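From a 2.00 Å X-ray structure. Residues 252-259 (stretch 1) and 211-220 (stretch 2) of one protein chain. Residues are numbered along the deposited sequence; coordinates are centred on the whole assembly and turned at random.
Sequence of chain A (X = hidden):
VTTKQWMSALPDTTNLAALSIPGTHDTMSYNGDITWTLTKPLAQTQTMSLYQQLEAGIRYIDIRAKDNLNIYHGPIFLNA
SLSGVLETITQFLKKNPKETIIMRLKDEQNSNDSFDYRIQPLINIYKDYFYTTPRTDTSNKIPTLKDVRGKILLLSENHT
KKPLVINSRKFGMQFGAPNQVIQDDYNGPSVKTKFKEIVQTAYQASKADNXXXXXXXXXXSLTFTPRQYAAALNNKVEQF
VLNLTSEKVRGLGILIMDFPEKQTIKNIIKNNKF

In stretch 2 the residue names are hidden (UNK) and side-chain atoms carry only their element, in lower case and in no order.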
# COMPACT_ATOMS: atom_id res chain seq x y z
N LEU A 252 -3.23 8.86 -11.30
CA LEU A 252 -4.25 9.01 -10.28
C LEU A 252 -3.78 8.69 -8.86
O LEU A 252 -4.55 8.82 -7.91
CB LEU A 252 -5.46 8.16 -10.63
CG LEU A 252 -6.02 8.33 -12.05
CD1 LEU A 252 -7.21 7.41 -12.24
CD2 LEU A 252 -6.42 9.78 -12.29
N GLY A 253 -2.52 8.29 -8.72
CA GLY A 253 -2.00 7.96 -7.40
C GLY A 253 -2.29 6.53 -7.00
O GLY A 253 -2.61 5.69 -7.84
N ILE A 254 -2.20 6.26 -5.71
CA ILE A 254 -2.43 4.93 -5.16
C ILE A 254 -3.87 4.73 -4.70
O ILE A 254 -4.34 5.39 -3.78
CB ILE A 254 -1.48 4.66 -3.98
CG1 ILE A 254 -0.04 4.96 -4.41
CG2 ILE A 254 -1.60 3.20 -3.54
CD1 ILE A 254 0.94 5.02 -3.28
N LEU A 255 -4.57 3.81 -5.37
CA LEU A 255 -5.96 3.48 -5.06
C LEU A 255 -5.94 2.24 -4.18
O LEU A 255 -5.69 1.12 -4.66
CB LEU A 255 -6.74 3.26 -6.36
CG LEU A 255 -6.76 4.49 -7.30
CD1 LEU A 255 -7.51 4.21 -8.58
CD2 LEU A 255 -7.38 5.69 -6.58
N ILE A 256 -6.20 2.45 -2.90
CA ILE A 256 -6.16 1.42 -1.87
C ILE A 256 -7.53 0.80 -1.59
O ILE A 256 -8.42 1.46 -1.04
CB ILE A 256 -5.53 2.02 -0.58
CG1 ILE A 256 -4.29 2.84 -0.97
CG2 ILE A 256 -5.13 0.93 0.37
CD1 ILE A 256 -3.71 3.64 0.15
N MET A 257 -7.66 -0.50 -1.88
CA MET A 257 -8.93 -1.20 -1.75
C MET A 257 -9.03 -2.43 -0.85
O MET A 257 -8.03 -3.05 -0.46
CB MET A 257 -9.38 -1.64 -3.15
CG MET A 257 -9.31 -0.58 -4.22
SD MET A 257 -9.36 -1.26 -5.87
CE MET A 257 -7.62 -1.67 -6.11
N ASP A 258 -10.28 -2.77 -0.54
CA ASP A 258 -10.65 -3.96 0.22
C ASP A 258 -11.27 -4.81 -0.88
O ASP A 258 -11.92 -4.28 -1.78
CB ASP A 258 -11.75 -3.67 1.24
CG ASP A 258 -11.24 -3.02 2.49
OD1 ASP A 258 -10.04 -3.17 2.82
OD2 ASP A 258 -12.06 -2.37 3.18
N PHE A 259 -11.04 -6.12 -0.83
CA PHE A 259 -11.59 -7.07 -1.79
C PHE A 259 -11.51 -6.66 -3.27
O PHE A 259 -12.52 -6.67 -3.98
CB PHE A 259 -13.05 -7.39 -1.44
CG PHE A 259 -13.23 -7.98 -0.07
CD1 PHE A 259 -12.96 -9.32 0.16
CD2 PHE A 259 -13.71 -7.21 0.97
CE1 PHE A 259 -13.17 -9.88 1.41
CE2 PHE A 259 -13.92 -7.76 2.23
CZ PHE A 259 -13.66 -9.10 2.45
N UNK A 211 3.94 14.79 -5.38
CA UNK A 211 3.41 14.23 -4.14
C UNK A 211 2.77 12.87 -4.32
O UNK A 211 2.26 12.55 -5.39
c UNK A 211 3.00 16.31 -2.70
n UNK A 211 3.55 19.00 -1.46
c UNK A 211 2.47 18.09 -1.01
c UNK A 211 2.39 15.19 -3.51
c UNK A 211 1.92 17.20 -2.12
N UNK A 212 2.84 12.06 -3.27
CA UNK A 212 2.24 10.73 -3.29
C UNK A 212 0.84 10.81 -2.70
O UNK A 212 0.66 11.34 -1.61
c UNK A 212 4.88 8.07 -2.19
c UNK A 212 3.07 9.73 -2.47
c UNK A 212 4.18 8.97 -3.19
c UNK A 212 3.60 8.15 -4.33
N UNK A 213 -0.14 10.33 -3.45
CA UNK A 213 -1.53 10.33 -3.00
C UNK A 213 -1.98 8.93 -2.61
O UNK A 213 -1.96 8.00 -3.43
c UNK A 213 -3.46 14.53 -3.95
c UNK A 213 -1.30 14.38 -4.99
c UNK A 213 -3.48 13.15 -3.80
c UNK A 213 -1.33 13.00 -4.84
c UNK A 213 -2.37 15.15 -4.54
c UNK A 213 -2.45 10.87 -4.10
c UNK A 213 -2.41 12.37 -4.24
N UNK A 214 -2.34 8.76 -1.34
CA UNK A 214 -2.83 7.49 -0.82
C UNK A 214 -4.35 7.65 -0.73
O UNK A 214 -4.86 8.25 0.21
c UNK A 214 -2.23 7.18 0.56
c UNK A 214 -0.75 6.78 0.71
c UNK A 214 -0.50 5.47 0.02
c UNK A 214 0.19 7.84 0.17
N UNK A 215 -5.04 7.14 -1.73
CA UNK A 215 -6.50 7.25 -1.82
C UNK A 215 -7.23 5.98 -1.36
O UNK A 215 -7.36 5.02 -2.11
c UNK A 215 -6.84 7.57 -3.29
o UNK A 215 -8.98 8.34 -2.51
n UNK A 215 -8.49 8.62 -4.68
c UNK A 215 -8.20 8.21 -3.46
N UNK A 216 -7.71 5.98 -0.12
CA UNK A 216 -8.43 4.83 0.43
C UNK A 216 -9.87 4.67 -0.05
O UNK A 216 -10.71 5.53 0.19
c UNK A 216 -7.10 4.55 2.56
n UNK A 216 -5.28 3.65 3.41
c UNK A 216 -6.55 3.38 2.95
n UNK A 216 -6.15 5.52 2.80
c UNK A 216 -8.43 4.86 1.96
c UNK A 216 -5.07 4.95 3.31
N UNK A 217 -10.13 3.56 -0.73
CA UNK A 217 -11.48 3.24 -1.19
C UNK A 217 -12.20 2.55 -0.02
O UNK A 217 -13.42 2.60 0.10
c UNK A 217 -10.45 2.74 -3.46
c UNK A 217 -10.83 4.00 -4.14
c UNK A 217 -11.43 2.26 -2.39
c UNK A 217 -12.82 2.05 -2.97
N UNK A 218 -11.41 1.94 0.87
CA UNK A 218 -11.91 1.21 2.04
C UNK A 218 -12.59 2.03 3.14
O UNK A 218 -12.30 3.21 3.33
c UNK A 218 -10.76 0.40 2.65
o UNK A 218 -9.62 1.22 2.86
N UNK A 219 -13.46 1.36 3.89
CA UNK A 219 -14.19 1.99 4.99
C UNK A 219 -14.88 0.92 5.86
O UNK A 219 -15.01 -0.23 5.45
c UNK A 219 -15.22 2.96 4.45
N UNK A 220 -15.29 1.31 7.06
CA UNK A 220 -15.99 0.41 7.99
C UNK A 220 -17.11 1.19 8.62
O UNK A 220 -17.08 2.41 8.66
o UNK A 220 -13.74 0.08 8.87
c UNK A 220 -15.13 -0.06 9.18
c UNK A 220 -15.44 -1.50 9.50
O HOH W 1 -5.59 9.29 -5.66
O HOH W 2 -14.34 -1.50 2.11
O HOH W 3 -12.35 -1.46 5.68

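Position 211 carries four carbons in a row ending in a nitrogen and stays out of reach of stretch 1: Lys211, before the strand begins. Position 212 has four carbons forked at the second, a leucine pattern. Its end comes nearer than its sideways CA-to-CB bond suggests, and Leu212 CD2 lies 4.2 Å from Ile254 CD1.

At 213 one carbon leads to a ring of six carbons with no oxygen, so this is Phe213. Its ring leads away, but its backbone starts the ladder: Ile254 N donates to Phe213 O at 2.9 Å. Gly253, alongside, has no CB; an ideal one would sit 3.0 Å from Phe213 CB, a clash, and its backbone angles call for glycine in any case.

Position 214 again shows four carbons forked at the second, on the sheet face shared with Ile254 and Ile256. This is Leu214, whose CD1 touches both neighbours, 3.6 Å from Ile254 CD1 and 3.7 Å from Ile256 CD1.

At 215 the second of two carbons carries one oxygen and one nitrogen, making Asn215. Its side chain shares the other face with Leu255, where Asn215 ND2 lies 3.7 Å from Leu255 CD2. Water 1 donates to Leu252 O at 2.5 Å and accepts a weak bond from Asn215 ND2 at 3.1 Å, linking the amide to the backbone of stretch 1.

Position 216 has one carbon and a five-membered ring of three carbons and two nitrogens: His216. Ile256 CD1 packs over the ring face, 3.8 Å from its centroid, a CH-pi contact.

At 217 four carbons fork at the first, one arm two carbons long, giving Ile217; its CG1 meets Met257 CG at 3.6 Å. Position 218 holds one carbon and one oxygen, Ser218, whose CB comes within 3.1 Å of Asp258 OD2. A lone carbon at 219 marks Ala219. Water 3 donates to both Ala219 O, at 2.9 Å, and Asp258 OD2, at 2.7 Å. At 220 one carbon bears an oxygen and a carbon: Thr220, beyond contact.

The contact is a parallel pairing with a simple rule: alternate residues of stretch 1 supply both NH and carbonyl. Asn215 N donates to Ile254 O at 2.8 Å, Ile256 N to Asn215 O at 2.9 Å, and Ile217 N to Ile256 O at 2.7 Å. The same two isoleucines project their side chains onto the face of Leu214 and His216, so backbone pairing and apolar packing share one register. Past the strands, Asp258 packs directly on Ser218, and water joins its carboxylate to the backbone of Ala219.

Stretch 2 211-220: KLFLNHISAT
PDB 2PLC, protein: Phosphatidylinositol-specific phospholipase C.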